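Local coordinates for protein N5-carboxyaminoimidazole ribonucleotide synthetase (Bacillus anthracis, PDB 3QFF) that probably catalyses the ATP-dependent carboxylation of aminoimidazole ribonucleotide to N5-carboxyaminoimidazole ribonucleotide in purine biosynthesis, and binds ADP in an ATP-grasp pocket, at residues Pro149-Thr154 and Glu188-Phe193; Lys153-Gly158 and Ala182-Leu187. All coordinates share one frame; numbering follows the deposited sequence.

Contact 1: residues Pro149-Thr154 and Glu188-Phe193. With ADP (adenosine-5'-diphosphate), chain C.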
loop_
_atom_site.group_PDB
_atom_site.type_symbol
_atom_site.label_atom_id
_atom_site.label_comp_id
_atom_site.label_asym_id
_atom_site.label_seq_id
_atom_site.Cartn_x
_atom_site.Cartn_y
_atom_site.Cartn_z
ATOM N N PRO A 149 33.809 5.191 -29.822
ATOM C CA PRO A 149 32.637 4.321 -29.925
ATOM C C PRO A 149 31.300 5.073 -30.014
ATOM O O PRO A 149 31.226 6.260 -29.678
ATOM C CB PRO A 149 32.706 3.493 -28.643
ATOM C CG PRO A 149 33.411 4.355 -27.674
ATOM C CD PRO A 149 34.356 5.214 -28.453
ATOM N N SER A 150 30.266 4.367 -30.475
ATOM C CA SER A 150 28.934 4.934 -30.682
ATOM C C SER A 150 27.867 3.864 -30.557
ATOM O O SER A 150 28.172 2.670 -30.507
ATOM C CB SER A 150 28.833 5.596 -32.058
ATOM O OG SER A 150 29.550 6.817 -32.091
ATOM N N VAL A 151 26.613 4.301 -30.503
ATOM C CA VAL A 151 25.484 3.393 -30.414
ATOM C C VAL A 151 24.404 3.788 -31.428
ATOM O O VAL A 151 23.954 4.940 -31.456
ATOM C CB VAL A 151 24.878 3.376 -28.993
ATOM C CG1 VAL A 151 23.852 2.276 -28.868
ATOM C CG2 VAL A 151 25.977 3.207 -27.938
ATOM N N LEU A 152 24.009 2.828 -32.259
ATOM C CA LEU A 152 22.905 3.014 -33.183
ATOM C C LEU A 152 21.660 2.388 -32.589
ATOM O O LEU A 152 21.642 1.197 -32.321
ATOM C CB LEU A 152 23.216 2.370 -34.536
ATOM C CG LEU A 152 22.249 2.686 -35.680
ATOM C CD1 LEU A 152 22.356 4.149 -36.079
ATOM C CD2 LEU A 152 22.558 1.782 -36.863
ATOM N N LYS A 153 20.627 3.196 -32.376
ATOM C CA LYS A 153 19.360 2.700 -31.839
ATOM C C LYS A 153 18.227 3.080 -32.783
ATOM O O LYS A 153 18.303 4.113 -33.444
ATOM C CB LYS A 153 19.078 3.293 -30.452
ATOM C CG LYS A 153 20.303 3.565 -29.595
ATOM C CD LYS A 153 19.901 3.956 -28.171
ATOM C CE LYS A 153 21.062 4.638 -27.463
ATOM N NZ LYS A 153 20.615 5.468 -26.304
ATOM N N THR A 154 17.185 2.251 -32.848
ATOM C CA THR A 154 15.987 2.602 -33.614
ATOM C C THR A 154 15.250 3.732 -32.895
ATOM O O THR A 154 15.245 3.782 -31.668
ATOM C CB THR A 154 15.019 1.411 -33.788
ATOM O OG1 THR A 154 14.570 0.964 -32.502
ATOM C CG2 THR A 154 15.688 0.259 -34.528
ATOM N N GLU A 188 24.269 7.799 -31.422
ATOM C CA GLU A 188 24.710 8.613 -30.288
ATOM C C GLU A 188 26.174 8.365 -29.950
ATOM O O GLU A 188 26.636 7.221 -30.009
ATOM C CB GLU A 188 23.899 8.274 -29.044
ATOM C CG GLU A 188 22.402 8.494 -29.142
ATOM C CD GLU A 188 21.693 8.115 -27.852
ATOM O OE1 GLU A 188 20.455 7.971 -27.877
ATOM O OE2 GLU A 188 22.378 7.938 -26.815
ATOM N N LYS A 189 26.884 9.425 -29.570
ATOM C CA LYS A 189 28.219 9.285 -28.984
ATOM C C LYS A 189 28.154 8.433 -27.730
ATOM O O LYS A 189 27.237 8.569 -26.922
ATOM C CB LYS A 189 28.825 10.643 -28.634
ATOM C CG LYS A 189 29.954 11.090 -29.538
ATOM C CD LYS A 189 30.501 12.439 -29.093
ATOM C CE LYS A 189 31.243 13.148 -30.223
ATOM N NZ LYS A 189 30.991 14.618 -30.207
ATOM N N TRP A 190 29.128 7.542 -27.588
ATOM C CA TRP A 190 29.270 6.737 -26.385
ATOM C C TRP A 190 29.595 7.645 -25.209
ATOM O O TRP A 190 30.538 8.438 -25.265
ATOM C CB TRP A 190 30.381 5.702 -26.570
ATOM C CG TRP A 190 30.594 4.797 -25.393
ATOM C CD1 TRP A 190 31.524 4.946 -24.391
ATOM C CD2 TRP A 190 29.876 3.593 -25.100
ATOM N NE1 TRP A 190 31.418 3.909 -23.492
ATOM C CE2 TRP A 190 30.419 3.062 -23.903
ATOM C CE3 TRP A 190 28.827 2.909 -25.732
ATOM C CZ2 TRP A 190 29.941 1.881 -23.321
ATOM C CZ3 TRP A 190 28.353 1.731 -25.154
ATOM C CH2 TRP A 190 28.912 1.231 -23.958
ATOM N N VAL A 191 28.798 7.540 -24.155
ATOM C CA VAL A 191 29.039 8.315 -22.946
ATOM C C VAL A 191 29.794 7.420 -21.973
ATOM O O VAL A 191 29.295 6.355 -21.600
ATOM C CB VAL A 191 27.723 8.817 -22.296
ATOM C CG1 VAL A 191 28.019 9.803 -21.170
ATOM C CG2 VAL A 191 26.812 9.464 -23.335
ATOM N N PRO A 192 31.018 7.826 -21.587
ATOM C CA PRO A 192 31.760 7.092 -20.563
ATOM C C PRO A 192 31.210 7.460 -19.184
ATOM O O PRO A 192 31.649 8.435 -18.575
ATOM C CB PRO A 192 33.206 7.603 -20.731
ATOM C CG PRO A 192 33.197 8.507 -21.948
ATOM C CD PRO A 192 31.785 8.973 -22.100
ATOM N N PHE A 193 30.219 6.719 -18.711
ATOM C CA PHE A 193 29.592 7.062 -17.442
ATOM C C PHE A 193 30.021 6.102 -16.348
ATOM O O PHE A 193 30.380 4.956 -16.629
ATOM C CB PHE A 193 28.060 7.105 -17.563
ATOM C CG PHE A 193 27.440 5.783 -17.914
ATOM C CD1 PHE A 193 27.170 5.461 -19.238
ATOM C CD2 PHE A 193 27.132 4.851 -16.917
ATOM C CE1 PHE A 193 26.600 4.232 -19.571
ATOM C CE2 PHE A 193 26.570 3.621 -17.238
ATOM C CZ PHE A 193 26.299 3.314 -18.574
HETATM P PB ADP C . 16.324 0.993 -24.027
HETATM O O1B ADP C . 16.250 -0.346 -24.723
HETATM O O2B ADP C . 15.275 1.969 -24.513
HETATM O O3B ADP C . 16.431 0.880 -22.524
HETATM P PA ADP C . 18.635 2.762 -23.834
HETATM O O1A ADP C . 18.180 2.994 -22.407
HETATM O O2A ADP C . 18.776 3.927 -24.785
HETATM O O3A ADP C . 17.730 1.618 -24.546
HETATM O "O5'" ADP C . 20.081 2.063 -23.776
HETATM C "C5'" ADP C . 20.220 0.758 -23.217
HETATM C "C4'" ADP C . 21.549 0.664 -22.484
HETATM O "O4'" ADP C . 22.613 0.940 -23.398
HETATM C "C3'" ADP C . 21.657 1.689 -21.366
HETATM O "O3'" ADP C . 21.298 1.117 -20.105
HETATM C "C2'" ADP C . 23.108 2.127 -21.399
HETATM O "O2'" ADP C . 23.869 1.362 -20.460
HETATM C "C1'" ADP C . 23.591 1.801 -22.804
HETATM N N9 ADP C . 23.726 3.051 -23.603
HETATM C C8 ADP C . 22.770 3.602 -24.380
HETATM N N7 ADP C . 23.212 4.738 -24.975
HETATM C C5 ADP C . 24.482 4.933 -24.581
HETATM C C6 ADP C . 25.536 5.947 -24.837
HETATM N N6 ADP C . 25.312 7.005 -25.657
HETATM N N1 ADP C . 26.732 5.775 -24.220
HETATM C C2 ADP C . 26.973 4.733 -23.402
HETATM N N3 ADP C . 26.063 3.781 -23.128
HETATM C C4 ADP C . 24.821 3.820 -23.679
#
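Part of the adenine-binding side of the ATP-grasp pocket forms here, where antiparallel strands 150-154 and 185-189 lie side by side and the chain beyond Glu188 runs on past the base of ADP. Val151 and Glu188 form a hydrogen-bonded pair, with Val151 N to Glu188 O at 3.0 Å and a return bond from Glu188 N to Val151 O. Two residues along, Trp190 N donates to Pro149 O. The side chains of Lys153 and Glu188 lie on the nucleotide side of the sheet and meet at about a right angle. Lys153 NZ makes a salt bridge of 3.0 Å to Glu188 OE1, its hydrogen bonds to both carboxylate oxygens being weak; the same NZ binds ADP O2A at 2.8 Å and ADP N7. One ammonium thus ties phosphate, base and acid together, and would probably offset negative charge on the alpha-phosphate. Glu188 OE1 also pairs with Lys117, while OE2 accepts from ADP N6. That amino group gives a second bond to Lys189 O, and Val191 N donates almost straight to ADP N1 (2.7 Å, 177°), so the backbone reads the adenine edge. Trp190 has CG anti to its backbone N (chi1 -179°), and one face of its ring lies over ADP C2, while Val151 CG2 touches CE3 at the ring edge, 3.6 Å away. Pro149 CG packs on Trp190 CB at 3.5 Å. Strand 164-167 flanks strand 150-154 on its other side, helix 173-182 packs on Leu152, and strand 270-276 meets Lys153 through Asn273 and Val191 through Tyr271.

Contact 2: residues Lys153-Gly158 and Ala182-Leu187. With ADP (adenosine-5'-diphosphate), chain C.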
loop_
_atom_site.group_PDB
_atom_site.type_symbol
_atom_site.label_atom_id
_atom_site.label_comp_id
_atom_site.label_asym_id
_atom_site.label_seq_id
_atom_site.Cartn_x
_atom_site.Cartn_y
_atom_site.Cartn_z
ATOM N N LYS A 153 20.627 3.196 -32.376
ATOM C CA LYS A 153 19.360 2.700 -31.839
ATOM C C LYS A 153 18.227 3.080 -32.783
ATOM O O LYS A 153 18.303 4.113 -33.444
ATOM C CB LYS A 153 19.078 3.293 -30.452
ATOM C CG LYS A 153 20.303 3.565 -29.595
ATOM C CD LYS A 153 19.901 3.956 -28.171
ATOM C CE LYS A 153 21.062 4.638 -27.463
ATOM N NZ LYS A 153 20.615 5.468 -26.304
ATOM N N THR A 154 17.185 2.251 -32.848
ATOM C CA THR A 154 15.987 2.602 -33.614
ATOM C C THR A 154 15.250 3.732 -32.895
ATOM O O THR A 154 15.245 3.782 -31.668
ATOM C CB THR A 154 15.019 1.411 -33.788
ATOM O OG1 THR A 154 14.570 0.964 -32.502
ATOM C CG2 THR A 154 15.688 0.259 -34.528
ATOM N N THR A 155 14.633 4.633 -33.655
ATOM C CA THR A 155 13.936 5.778 -33.061
ATOM C C THR A 155 12.635 5.382 -32.363
ATOM O O THR A 155 12.207 6.048 -31.427
ATOM C CB THR A 155 13.633 6.889 -34.095
ATOM O OG1 THR A 155 12.951 6.326 -35.222
ATOM C CG2 THR A 155 14.916 7.574 -34.561
ATOM N N THR A 156 12.000 4.305 -32.824
ATOM C CA THR A 156 10.719 3.886 -32.252
ATOM C C THR A 156 10.687 2.406 -31.906
ATOM O O THR A 156 11.589 1.648 -32.283
ATOM C CB THR A 156 9.534 4.172 -33.203
ATOM O OG1 THR A 156 9.651 3.343 -34.366
ATOM C CG2 THR A 156 9.494 5.642 -33.610
ATOM N N GLY A 157 9.630 2.018 -31.187
ATOM C CA GLY A 157 9.313 0.627 -30.884
ATOM C C GLY A 157 10.479 -0.153 -30.324
ATOM O O GLY A 157 11.044 -1.010 -31.015
ATOM N N GLY A 158 10.849 0.152 -29.081
ATOM C CA GLY A 158 11.895 -0.590 -28.377
ATOM C C GLY A 158 11.408 -1.981 -27.999
ATOM O O GLY A 158 10.872 -2.705 -28.842
ATOM N N ALA A 182 16.531 -1.668 -41.834
ATOM C CA ALA A 182 15.205 -2.098 -41.378
ATOM C C ALA A 182 14.385 -0.994 -40.706
ATOM O O ALA A 182 13.151 -1.068 -40.677
ATOM C CB ALA A 182 15.333 -3.291 -40.436
ATOM N N ALA A 183 15.060 0.011 -40.153
ATOM C CA ALA A 183 14.376 1.045 -39.373
ATOM C C ALA A 183 15.093 2.385 -39.351
ATOM O O ALA A 183 16.308 2.466 -39.565
ATOM C CB ALA A 183 14.146 0.558 -37.941
ATOM N N GLU A 184 14.316 3.433 -39.099
ATOM C CA GLU A 184 14.847 4.748 -38.794
ATOM C C GLU A 184 15.559 4.684 -37.449
ATOM O O GLU A 184 15.024 4.136 -36.474
ATOM C CB GLU A 184 13.724 5.780 -38.727
ATOM C CG GLU A 184 14.217 7.189 -38.402
ATOM C CD GLU A 184 13.088 8.175 -38.170
ATOM O OE1 GLU A 184 12.846 9.017 -39.066
ATOM O OE2 GLU A 184 12.445 8.105 -37.093
ATOM N N CYS A 185 16.751 5.261 -37.416
ATOM C CA CYS A 185 17.634 5.201 -36.266
ATOM C C CYS A 185 18.199 6.551 -35.827
ATOM O O CYS A 185 18.036 7.589 -36.484
ATOM C CB CYS A 185 18.790 4.242 -36.567
ATOM S SG CYS A 185 18.270 2.518 -36.725
ATOM N N ILE A 186 18.863 6.508 -34.681
ATOM C CA ILE A 186 19.664 7.594 -34.194
ATOM C C ILE A 186 21.029 6.995 -33.841
ATOM O O ILE A 186 21.102 5.879 -33.336
ATOM C CB ILE A 186 18.975 8.261 -32.955
ATOM C CG1 ILE A 186 19.653 9.561 -32.562
ATOM C CG2 ILE A 186 18.888 7.306 -31.744
ATOM C CD1 ILE A 186 19.016 10.182 -31.312
ATOM N N LEU A 187 22.099 7.720 -34.135
ATOM C CA LEU A 187 23.418 7.345 -33.647
ATOM C C LEU A 187 23.849 8.330 -32.571
ATOM O O LEU A 187 23.805 9.541 -32.787
ATOM C CB LEU A 187 24.452 7.322 -34.773
ATOM C CG LEU A 187 25.839 6.749 -34.410
ATOM C CD1 LEU A 187 25.834 5.246 -34.549
ATOM C CD2 LEU A 187 26.937 7.345 -35.283
HETATM P PB ADP C . 16.324 0.993 -24.027
HETATM O O1B ADP C . 16.250 -0.346 -24.723
HETATM O O2B ADP C . 15.275 1.969 -24.513
HETATM O O3B ADP C . 16.431 0.880 -22.524
HETATM P PA ADP C . 18.635 2.762 -23.834
HETATM O O1A ADP C . 18.180 2.994 -22.407
HETATM O O2A ADP C . 18.776 3.927 -24.785
HETATM O O3A ADP C . 17.730 1.618 -24.546
HETATM O "O5'" ADP C . 20.081 2.063 -23.776
HETATM C "C5'" ADP C . 20.220 0.758 -23.217
HETATM C "C4'" ADP C . 21.549 0.664 -22.484
HETATM O "O4'" ADP C . 22.613 0.940 -23.398
HETATM C "C3'" ADP C . 21.657 1.689 -21.366
HETATM O "O3'" ADP C . 21.298 1.117 -20.105
HETATM C "C2'" ADP C . 23.108 2.127 -21.399
HETATM O "O2'" ADP C . 23.869 1.362 -20.460
HETATM C "C1'" ADP C . 23.591 1.801 -22.804
HETATM N N9 ADP C . 23.726 3.051 -23.603
HETATM C C8 ADP C . 22.770 3.602 -24.380
HETATM N N7 ADP C . 23.212 4.738 -24.975
HETATM C C5 ADP C . 24.482 4.933 -24.581
HETATM C C6 ADP C . 25.536 5.947 -24.837
HETATM N N6 ADP C . 25.312 7.005 -25.657
HETATM N N1 ADP C . 26.732 5.775 -24.220
HETATM C C2 ADP C . 26.973 4.733 -23.402
HETATM N N3 ADP C . 26.063 3.781 -23.128
HETATM C C4 ADP C . 24.821 3.820 -23.679
HETATM O O HOH W 1 12.520 3.027 -35.562
#
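Thr155 lays its side chain across that of Glu184 at about a right angle, CG2 coming within 3.6 Å of Glu184 OE2 while OG1 binds the same oxygen. In this short bond of 2.6 Å Thr155 OG1 is the donor, and Glu184 OE2 receives it on the anti lone pair, the one away from OE1. Glu184 CG, anti to its backbone N (chi1 180°), itself comes within 3.5 Å of Thr155 OG1; the other carboxylate oxygen, OE1, is held by Gln134. The backbone of the same two residues is joined as well, Thr155 N donating to Glu184 O at 2.9 Å. That carbonyl also accepts from a water, which in turn takes the N-H of Thr156, so Glu184 O has two donors and the water carries the link one residue further into the turn. Thr154 CA adds a CA-H...O contact to Glu184 O. On the side away from Thr155, Thr154 CG2 rests on Ala183 CB at 3.8 Å and near Cys185 SG, and Thr154 OG1 donates to Thr156 O where the strand ends. Further back, Lys153 and Ile186 exchange two backbone hydrogen bonds, Ile186 N to Lys153 O being 2.8 Å. Cys185 CB sits against Lys153 O at 3.2 Å. Strand 130-133 borders strand 185-189 on its far side. This is the end of an antiparallel strand pair in the ATP-grasp fold, where strand 150-154 passes through Gly157 and Gly158 into the connection to strand 164-167, probably the glycine-rich loop that closes over the phosphates in ATP-grasp enzymes.

Overall arrangement
Contacts 1 and 2 are successive parts of one strand pairing, 150-154 against 185-189, the central two strands of a four-stranded antiparallel sheet, and their centres lie about 13 Å apart. Lys153 and Thr154 belong to both, and Leu152 CD1 packs on Cys185 CB at 3.6 Å where the two meet. Both are partly buried, but their chemistry differs. Contact 1 faces the nucleotide: charged side chains, an indole ring, the backbone N-H of Val191 and the C=O of Lys189 are used on ADP. Contact 2 reaches ADP through Lys153 alone; its remaining bonds are hydroxyl-carboxylate, water and main-chain links that close the strand end.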